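Local atomic coordinates of acyl-[acyl-carrier-protein]--UDP-N-acetylglucosamine O-acyltransferase (Helicobacter pylori, PDB entry 1J2Z), a protein that catalyses transfer of a (3R)-hydroxyacyl chain from acyl carrier protein to UDP-N-acetylglucosamine, the first step of lipid A biosynthesis. Residues S171-D176 and N186-R191; Y180-G185 and G192-R197; D145-G150 and V159-G164. One frame throughout, in Å; residues are numbered along the deposited sequence.

Interaction 1 of 3, residues S171-D176 and N186-R191; sequences SALGKD and NRAFIR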
loop_
_atom_site.group_PDB
_atom_site.type_symbol
_atom_site.label_atom_id
_atom_site.label_comp_id
_atom_site.label_asym_id
_atom_site.label_seq_id
_atom_site.Cartn_x
_atom_site.Cartn_y
_atom_site.Cartn_z
ATOM N N SER A 171 -11.358 4.179 2.250
ATOM C CA SER A 171 -12.630 3.574 2.621
ATOM C C SER A 171 -12.526 2.058 2.519
ATOM O O SER A 171 -11.607 1.523 1.897
ATOM C CB SER A 171 -13.749 4.051 1.692
ATOM O OG SER A 171 -13.872 5.458 1.704
ATOM N N ALA A 172 -13.476 1.375 3.147
ATOM C CA ALA A 172 -13.555 -0.078 3.111
ATOM C C ALA A 172 -15.017 -0.323 2.756
ATOM O O ALA A 172 -15.899 -0.145 3.594
ATOM C CB ALA A 172 -13.223 -0.669 4.480
ATOM N N LEU A 173 -15.272 -0.707 1.509
ATOM C CA LEU A 173 -16.640 -0.923 1.044
ATOM C C LEU A 173 -17.038 -2.394 0.991
ATOM O O LEU A 173 -16.391 -3.205 0.321
ATOM C CB LEU A 173 -16.819 -0.280 -0.337
ATOM C CG LEU A 173 -18.219 -0.242 -0.956
ATOM C CD1 LEU A 173 -19.177 0.557 -0.059
ATOM C CD2 LEU A 173 -18.132 0.402 -2.340
ATOM N N GLY A 174 -18.114 -2.727 1.703
ATOM C CA GLY A 174 -18.593 -4.096 1.732
ATOM C C GLY A 174 -19.997 -4.256 1.173
ATOM O O GLY A 174 -20.574 -5.341 1.236
ATOM N N LYS A 175 -20.551 -3.181 0.623
ATOM C CA LYS A 175 -21.891 -3.232 0.053
ATOM C C LYS A 175 -21.972 -2.511 -1.287
ATOM O O LYS A 175 -21.091 -1.723 -1.634
ATOM C CB LYS A 175 -22.905 -2.630 1.028
ATOM C CG LYS A 175 -23.151 -3.476 2.271
ATOM C CD LYS A 175 -24.324 -2.926 3.066
ATOM C CE LYS A 175 -24.658 -3.807 4.258
ATOM N NZ LYS A 175 -25.832 -3.278 5.010
ATOM N N ASP A 176 -23.035 -2.788 -2.036
ATOM C CA ASP A 176 -23.247 -2.182 -3.346
ATOM C C ASP A 176 -23.595 -0.704 -3.252
ATOM O O ASP A 176 -24.189 -0.251 -2.269
ATOM C CB ASP A 176 -24.375 -2.902 -4.088
ATOM C CG ASP A 176 -24.032 -4.337 -4.424
ATOM O OD1 ASP A 176 -22.889 -4.771 -4.152
ATOM O OD2 ASP A 176 -24.913 -5.031 -4.971
ATOM N N ASN A 186 -14.801 3.904 6.855
ATOM C CA ASN A 186 -14.199 2.584 6.968
ATOM C C ASN A 186 -15.280 1.646 6.465
ATOM O O ASN A 186 -15.193 1.151 5.346
ATOM C CB ASN A 186 -13.832 2.260 8.415
ATOM C CG ASN A 186 -12.665 1.293 8.510
ATOM O OD1 ASN A 186 -12.739 0.162 8.029
ATOM N ND2 ASN A 186 -11.576 1.741 9.124
ATOM N N ARG A 187 -16.306 1.404 7.274
ATOM C CA ARG A 187 -17.401 0.570 6.808
ATOM C C ARG A 187 -18.226 1.579 6.012
ATOM O O ARG A 187 -19.216 2.127 6.497
ATOM C CB ARG A 187 -18.198 0.004 7.984
ATOM C CG ARG A 187 -18.825 -1.347 7.674
ATOM C CD ARG A 187 -19.422 -2.029 8.901
ATOM N NE ARG A 187 -20.789 -1.596 9.187
ATOM C CZ ARG A 187 -21.112 -0.467 9.809
ATOM N NH1 ARG A 187 -20.165 0.364 10.226
ATOM N NH2 ARG A 187 -22.389 -0.170 10.012
ATOM N N ALA A 188 -17.763 1.838 4.793
ATOM C CA ALA A 188 -18.358 2.801 3.870
ATOM C C ALA A 188 -19.882 2.862 3.786
ATOM O O ALA A 188 -20.563 1.837 3.832
ATOM C CB ALA A 188 -17.777 2.583 2.475
ATOM N N PHE A 189 -20.396 4.083 3.644
ATOM C CA PHE A 189 -21.832 4.343 3.527
ATOM C C PHE A 189 -22.049 5.508 2.556
ATOM O O PHE A 189 -21.116 6.259 2.268
ATOM C CB PHE A 189 -22.421 4.690 4.899
ATOM C CG PHE A 189 -21.783 5.888 5.548
ATOM C CD1 PHE A 189 -22.151 7.179 5.177
ATOM C CD2 PHE A 189 -20.788 5.728 6.508
ATOM C CE1 PHE A 189 -21.534 8.293 5.752
ATOM C CE2 PHE A 189 -20.166 6.835 7.089
ATOM C CZ PHE A 189 -20.541 8.120 6.710
ATOM N N ILE A 190 -23.274 5.658 2.060
ATOM C CA ILE A 190 -23.596 6.728 1.117
ATOM C C ILE A 190 -23.798 8.068 1.821
ATOM O O ILE A 190 -24.622 8.183 2.725
ATOM C CB ILE A 190 -24.869 6.379 0.307
ATOM C CG1 ILE A 190 -24.646 5.070 -0.459
ATOM C CG2 ILE A 190 -25.206 7.512 -0.658
ATOM C CD1 ILE A 190 -25.880 4.540 -1.154
ATOM N N ARG A 191 -23.047 9.080 1.392
ATOM C CA ARG A 191 -23.121 10.410 1.992
ATOM C C ARG A 191 -23.881 11.427 1.158
ATOM O O ARG A 191 -24.050 12.572 1.575
ATOM C CB ARG A 191 -21.714 10.956 2.246
ATOM C CG ARG A 191 -20.929 10.206 3.296
ATOM C CD ARG A 191 -19.488 10.705 3.403
ATOM N NE ARG A 191 -19.384 12.125 3.739
ATOM C CZ ARG A 191 -19.447 13.119 2.857
ATOM N NH1 ARG A 191 -19.611 12.864 1.566
ATOM N NH2 ARG A 191 -19.339 14.375 3.268
HETATM O O HOH W 1 -19.606 -1.142 3.403
#
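Where A188 packs on L173, a water also ties A188 O to G174 N. The water accepts the backbone N-H of G174, 2.8 Å from N to water, and donates to the carbonyl O of A188 over a longer 3.2 Å. Beside this bridge the backbones also meet directly. A188 N donates to A172 O at 3.0 Å, although the exact place of that oxygen is less sure. A single bridge pairs A172 with R187, but only tentatively, because it depends on A172 O and N186 O and both are less surely placed. The backbone angles of R187 fit an inverse gamma turn. The apolar part lies next to it. L173 CG is anti to its backbone N (chi1 -173°). With chi2 at 61°, the CD1 branch reaches the A188 methyl, with 3.5 Å from CD1 to CB. V183 of strand 181-184 packs against both L173 and A188, so the small apolar patch extends into the neighbouring strand. S171 turns its hydroxyl elsewhere, to A168 O. A172 packs on K170 of a second subunit of the trimer. Strand 172-173 is the last strand of its parallel sheet within the chain. Segment 186-191 lies against this last strand, at the C-terminal end of the left-handed parallel beta-helix of LpxA.

Interaction 2 of 3, residues Y180-G185 and G192-R197; sequences YCTVEG and GLNRHR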
loop_
_atom_site.group_PDB
_atom_site.type_symbol
_atom_site.label_atom_id
_atom_site.label_comp_id
_atom_site.label_asym_id
_atom_site.label_seq_id
_atom_site.Cartn_x
_atom_site.Cartn_y
_atom_site.Cartn_z
ATOM N N TYR A 180 -24.625 7.238 -9.305
ATOM C CA TYR A 180 -24.416 8.633 -8.934
ATOM C C TYR A 180 -24.271 8.960 -7.447
ATOM O O TYR A 180 -24.485 10.103 -7.040
ATOM C CB TYR A 180 -25.532 9.481 -9.550
ATOM C CG TYR A 180 -25.625 9.323 -11.053
ATOM C CD1 TYR A 180 -26.672 8.612 -11.642
ATOM C CD2 TYR A 180 -24.642 9.859 -11.887
ATOM C CE1 TYR A 180 -26.734 8.441 -13.028
ATOM C CE2 TYR A 180 -24.695 9.696 -13.264
ATOM C CZ TYR A 180 -25.739 8.987 -13.829
ATOM O OH TYR A 180 -25.776 8.827 -15.195
ATOM N N CYS A 181 -23.894 7.975 -6.637
ATOM C CA CYS A 181 -23.725 8.203 -5.205
ATOM C C CYS A 181 -22.269 8.368 -4.795
ATOM O O CYS A 181 -21.368 7.839 -5.438
ATOM C CB CYS A 181 -24.318 7.045 -4.403
ATOM S SG CYS A 181 -26.088 6.882 -4.561
ATOM N N THR A 182 -22.048 9.118 -3.721
ATOM C CA THR A 182 -20.706 9.321 -3.195
ATOM C C THR A 182 -20.644 8.504 -1.911
ATOM O O THR A 182 -21.583 8.518 -1.115
ATOM C CB THR A 182 -20.436 10.798 -2.869
ATOM O OG1 THR A 182 -21.392 11.260 -1.907
ATOM C CG2 THR A 182 -20.532 11.638 -4.120
ATOM N N VAL A 183 -19.545 7.788 -1.719
ATOM C CA VAL A 183 -19.370 6.941 -0.546
ATOM C C VAL A 183 -18.097 7.295 0.214
ATOM O O VAL A 183 -17.147 7.827 -0.361
ATOM C CB VAL A 183 -19.314 5.456 -0.960
ATOM C CG1 VAL A 183 -19.104 4.570 0.259
ATOM C CG2 VAL A 183 -20.600 5.077 -1.671
ATOM N N GLU A 184 -18.083 6.984 1.508
ATOM C CA GLU A 184 -16.932 7.275 2.354
ATOM C C GLU A 184 -17.045 6.568 3.704
ATOM O O GLU A 184 -18.145 6.231 4.144
ATOM C CB GLU A 184 -16.837 8.786 2.565
ATOM C CG GLU A 184 -15.713 9.243 3.470
ATOM C CD GLU A 184 -15.632 10.757 3.561
ATOM O OE1 GLU A 184 -16.611 11.383 4.021
ATOM O OE2 GLU A 184 -14.587 11.319 3.165
ATOM N N GLY A 185 -15.906 6.337 4.352
ATOM C CA GLY A 185 -15.912 5.695 5.656
ATOM C C GLY A 185 -15.291 4.316 5.687
ATOM O O GLY A 185 -15.249 3.628 4.666
ATOM N N GLY A 192 -24.328 11.019 -0.021
ATOM C CA GLY A 192 -25.054 11.935 -0.879
ATOM C C GLY A 192 -24.860 11.578 -2.334
ATOM O O GLY A 192 -24.513 10.438 -2.653
ATOM N N LEU A 193 -25.074 12.542 -3.221
ATOM C CA LEU A 193 -24.921 12.291 -4.648
ATOM C C LEU A 193 -23.661 12.904 -5.242
ATOM O O LEU A 193 -23.139 13.900 -4.741
ATOM C CB LEU A 193 -26.141 12.807 -5.412
ATOM C CG LEU A 193 -27.499 12.187 -5.069
ATOM C CD1 LEU A 193 -28.532 12.640 -6.099
ATOM C CD2 LEU A 193 -27.395 10.668 -5.064
ATOM N N ASN A 194 -23.184 12.289 -6.318
ATOM C CA ASN A 194 -21.997 12.747 -7.027
ATOM C C ASN A 194 -22.446 13.854 -7.973
ATOM O O ASN A 194 -22.475 13.683 -9.193
ATOM C CB ASN A 194 -21.385 11.584 -7.811
ATOM C CG ASN A 194 -20.033 11.922 -8.401
ATOM O OD1 ASN A 194 -19.360 11.060 -8.967
ATOM N ND2 ASN A 194 -19.627 13.180 -8.277
ATOM N N ARG A 195 -22.798 14.989 -7.382
ATOM C CA ARG A 195 -23.279 16.156 -8.110
ATOM C C ARG A 195 -22.355 16.574 -9.248
ATOM O O ARG A 195 -22.802 16.779 -10.379
ATOM C CB ARG A 195 -23.461 17.319 -7.128
ATOM C CG ARG A 195 -24.509 18.342 -7.527
ATOM C CD ARG A 195 -24.776 19.307 -6.376
ATOM N NE ARG A 195 -25.880 20.221 -6.657
ATOM C CZ ARG A 195 -25.850 21.168 -7.589
ATOM N NH1 ARG A 195 -24.766 21.330 -8.335
ATOM N NH2 ARG A 195 -26.900 21.956 -7.770
ATOM N N HIS A 196 -21.065 16.697 -8.950
ATOM C CA HIS A 196 -20.097 17.102 -9.959
ATOM C C HIS A 196 -20.136 16.213 -11.196
ATOM O O HIS A 196 -19.971 16.694 -12.319
ATOM C CB HIS A 196 -18.682 17.108 -9.375
ATOM C CG HIS A 196 -17.618 17.363 -10.396
ATOM N ND1 HIS A 196 -17.146 16.380 -11.238
ATOM C CD2 HIS A 196 -16.971 18.500 -10.744
ATOM C CE1 HIS A 196 -16.254 16.899 -12.062
ATOM N NE2 HIS A 196 -16.131 18.184 -11.785
ATOM N N ARG A 197 -20.353 14.920 -10.991
ATOM C CA ARG A 197 -20.414 13.977 -12.100
ATOM C C ARG A 197 -21.727 14.110 -12.861
ATOM O O ARG A 197 -21.742 14.141 -14.093
ATOM C CB ARG A 197 -20.286 12.544 -11.588
ATOM C CG ARG A 197 -20.386 11.501 -12.683
ATOM C CD ARG A 197 -19.012 11.036 -13.112
ATOM N NE ARG A 197 -18.156 12.135 -13.537
ATOM C CZ ARG A 197 -16.848 12.018 -13.736
ATOM N NH1 ARG A 197 -16.256 10.847 -13.547
ATOM N NH2 ARG A 197 -16.133 13.066 -14.125
#
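Y180, T182 and N194 bury the most surface here, and the backbone of Y180 does more than its ring. Y180 O accepts the N-H of N194 in a short, nearly straight bond, 2.6 Å from N to O with 174° at the hydrogen. The donor lies above the carbonyl plane. L193 crowds round the same oxygen: its CA makes a CH...O contact at 3.3 Å, and CB and CD2 also come close to it. N194 CB approaches it as well.

T182 grips the carbonyl of G192. Its backbone N donates to G192 O at 3.0 Å, and its hydroxyl OG1 adds a weak bond to the same oxygen at 3.3 Å. The chi1 of 59° puts OG1 between the backbone N and the carbonyl carbon, the crowded position, while CG2 is left anti to the carbonyl carbon. That methyl lies over the N194 backbone, 3.4 Å from CG2 to CA, and also touches N194 CB. M166 of strand 166-167 packs on both T182 and N194.

C181 and L193 form an antiparallel non-hydrogen-bonded pair whose side chains diverge. Even so, C181 SG meets L193 CD2 at 4.0 Å. Y211 and Y214 of helix 204-217 pack on L193, and Y214 also touches C181. The chain turns a corner at G192, and N194 takes the N-cap position of helix 195-201. This is the junction at which the antiparallel end of the left-handed beta-helix passes into the C-terminal helices of LpxA.

Interaction 3 of 3, residues D145-G150 and V159-G164; sequences DYVNIG and VRIAKG
D145-I149 and I161-G164 run 107° apart in their touching parts, and they meet where each segment turns a corner. G164 N donates to D145 O at 2.9 Å, with 167° at the hydrogen. The donor sits nearly along the C=O axis. Two CH...O contacts flank this bond: K163 CA reaches the same D145 O at 3.3 Å, and G164 CA reaches Y146 O at 3.2 Å. Y146 and G164 both have positive phi angles, and they stand 18 residues apart, one full coil. They are equivalent corners of successive coils in the left-handed parallel beta-helix built by hexapeptide repeats. In such repeats an aliphatic side chain points into the prism, and I149 and I161 take that part here.

The inner side chains are V147, I149 and I161. I161 CG2 touches both methyls of V147, the nearer being CG1 at 3.9 Å. The two side chains cross at a slant. V147 CG2, anti to its carbonyl carbon, also lies 3.3 Å from A162 O. Farther out on the same isoleucine, I161 CD1 meets I149 CD1 at 4.2 Å. I167 of strand 166-167 packs on I149 and I161 and continues the apolar interior.

Outside the corner, K163 runs alongside Y146, both pointing the same way. The lysine chain is extended beyond CG. K163 CE comes obliquely to ring atom CD1 of Y146 at 4.2 Å, while K163 CG lies 3.5 Å from D145 O. H128 stacks on the Y146 ring, and R197 and L201 of helix 195-201 also touch Y146. The carboxylate of D145 is used elsewhere: OD1 accepts a hydrogen bond from S127 N.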
loop_
_atom_site.group_PDB
_atom_site.type_symbol
_atom_site.label_atom_id
_atom_site.label_comp_id
_atom_site.label_asym_id
_atom_site.label_seq_id
_atom_site.Cartn_x
_atom_site.Cartn_y
_atom_site.Cartn_z
ATOM N N ASP A 145 -19.292 2.707 -15.343
ATOM C CA ASP A 145 -18.556 3.788 -15.991
ATOM C C ASP A 145 -18.506 5.026 -15.105
ATOM O O ASP A 145 -19.340 5.205 -14.215
ATOM C CB ASP A 145 -19.197 4.166 -17.333
ATOM C CG ASP A 145 -19.232 3.011 -18.315
ATOM O OD1 ASP A 145 -18.360 2.118 -18.232
ATOM O OD2 ASP A 145 -20.129 3.005 -19.184
ATOM N N TYR A 146 -17.517 5.876 -15.354
ATOM C CA TYR A 146 -17.347 7.122 -14.610
ATOM C C TYR A 146 -17.304 6.972 -13.094
ATOM O O TYR A 146 -17.946 7.733 -12.368
ATOM C CB TYR A 146 -18.453 8.117 -14.982
ATOM C CG TYR A 146 -18.527 8.411 -16.459
ATOM C CD1 TYR A 146 -19.321 7.637 -17.302
ATOM C CD2 TYR A 146 -17.768 9.436 -17.024
ATOM C CE1 TYR A 146 -19.358 7.874 -18.675
ATOM C CE2 TYR A 146 -17.799 9.680 -18.396
ATOM C CZ TYR A 146 -18.596 8.894 -19.213
ATOM O OH TYR A 146 -18.625 9.123 -20.570
ATOM N N VAL A 147 -16.545 5.995 -12.615
ATOM C CA VAL A 147 -16.412 5.797 -11.181
ATOM C C VAL A 147 -15.021 6.226 -10.733
ATOM O O VAL A 147 -14.017 5.907 -11.381
ATOM C CB VAL A 147 -16.631 4.318 -10.790
ATOM C CG1 VAL A 147 -16.271 4.097 -9.315
ATOM C CG2 VAL A 147 -18.082 3.931 -11.031
ATOM N N ASN A 148 -14.971 6.978 -9.638
ATOM C CA ASN A 148 -13.702 7.421 -9.076
ATOM C C ASN A 148 -13.553 6.795 -7.700
ATOM O O ASN A 148 -14.468 6.865 -6.884
ATOM C CB ASN A 148 -13.649 8.947 -8.945
ATOM C CG ASN A 148 -13.432 9.640 -10.275
ATOM O OD1 ASN A 148 -13.073 10.813 -10.322
ATOM N ND2 ASN A 148 -13.657 8.919 -11.363
ATOM N N ILE A 149 -12.412 6.165 -7.453
ATOM C CA ILE A 149 -12.166 5.550 -6.161
ATOM C C ILE A 149 -10.879 6.142 -5.595
ATOM O O ILE A 149 -9.812 6.021 -6.202
ATOM C CB ILE A 149 -12.020 4.018 -6.275
ATOM C CG1 ILE A 149 -13.238 3.429 -6.997
ATOM C CG2 ILE A 149 -11.884 3.410 -4.880
ATOM C CD1 ILE A 149 -13.199 1.918 -7.154
ATOM N N GLY A 150 -10.996 6.786 -4.437
ATOM C CA GLY A 150 -9.853 7.410 -3.793
ATOM C C GLY A 150 -8.777 6.453 -3.318
ATOM O O GLY A 150 -9.037 5.280 -3.048
ATOM N N VAL A 159 -18.687 -6.920 -4.405
ATOM C CA VAL A 159 -19.294 -5.600 -4.305
ATOM C C VAL A 159 -19.521 -5.041 -5.704
ATOM O O VAL A 159 -18.732 -5.291 -6.618
ATOM C CB VAL A 159 -18.406 -4.619 -3.511
ATOM C CG1 VAL A 159 -18.863 -3.178 -3.751
ATOM C CG2 VAL A 159 -18.486 -4.944 -2.026
ATOM N N ARG A 160 -20.607 -4.295 -5.877
ATOM C CA ARG A 160 -20.902 -3.696 -7.172
ATOM C C ARG A 160 -21.070 -2.193 -7.016
ATOM O O ARG A 160 -21.824 -1.735 -6.163
ATOM C CB ARG A 160 -22.180 -4.291 -7.767
ATOM C CG ARG A 160 -22.139 -5.798 -8.018
ATOM C CD ARG A 160 -23.471 -6.259 -8.597
ATOM N NE ARG A 160 -24.578 -5.734 -7.806
ATOM C CZ ARG A 160 -25.742 -5.342 -8.311
ATOM N NH1 ARG A 160 -25.962 -5.417 -9.618
ATOM N NH2 ARG A 160 -26.681 -4.858 -7.510
ATOM N N ILE A 161 -20.353 -1.429 -7.830
ATOM C CA ILE A 161 -20.449 0.025 -7.790
ATOM C C ILE A 161 -21.019 0.454 -9.135
ATOM O O ILE A 161 -20.424 0.191 -10.184
ATOM C CB ILE A 161 -19.067 0.671 -7.579
ATOM C CG1 ILE A 161 -18.466 0.167 -6.267
ATOM C CG2 ILE A 161 -19.194 2.192 -7.555
ATOM C CD1 ILE A 161 -16.994 0.503 -6.107
ATOM N N ALA A 162 -22.176 1.106 -9.102
ATOM C CA ALA A 162 -22.834 1.539 -10.327
ATOM C C ALA A 162 -22.183 2.762 -10.951
ATOM O O ALA A 162 -21.245 3.340 -10.400
ATOM C CB ALA A 162 -24.318 1.809 -10.052
ATOM N N LYS A 163 -22.700 3.143 -12.113
ATOM C CA LYS A 163 -22.211 4.284 -12.874
ATOM C C LYS A 163 -22.194 5.605 -12.110
ATOM O O LYS A 163 -23.048 5.861 -11.266
ATOM C CB LYS A 163 -23.067 4.449 -14.134
ATOM C CG LYS A 163 -22.763 5.690 -14.963
ATOM C CD LYS A 163 -23.793 5.836 -16.086
ATOM C CE LYS A 163 -23.450 6.982 -17.023
ATOM N NZ LYS A 163 -24.483 7.134 -18.091
ATOM N N GLY A 164 -21.200 6.431 -12.421
ATOM C CA GLY A 164 -21.072 7.746 -11.821
ATOM C C GLY A 164 -20.853 7.880 -10.329
ATOM O O GLY A 164 -21.139 8.936 -9.766
#

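Interaction 3 is the buried contact, with aliphatic side chains inside the beta-helix. Interactions 1 and 2 are partly buried and lie at its C-terminal end. Interaction 2 rests on backbone bonds. Interaction 1 rests on a water bridge and an apolar touch, its direct bonds being less certain. Strands 181-184 and 189-191, one from each, are neighbours in the same sheet, and the segments alternate along the chain. A salt bridge from R191 to E184 and packing of A188 on V183 join them. Interaction 3 meets interaction 1 through a salt bridge between R160 and D176 and through V159. It meets interaction 2 where Y180 N approaches K163 O and R197 packs on Y146. Of the three, only interaction 1 also touches a second subunit.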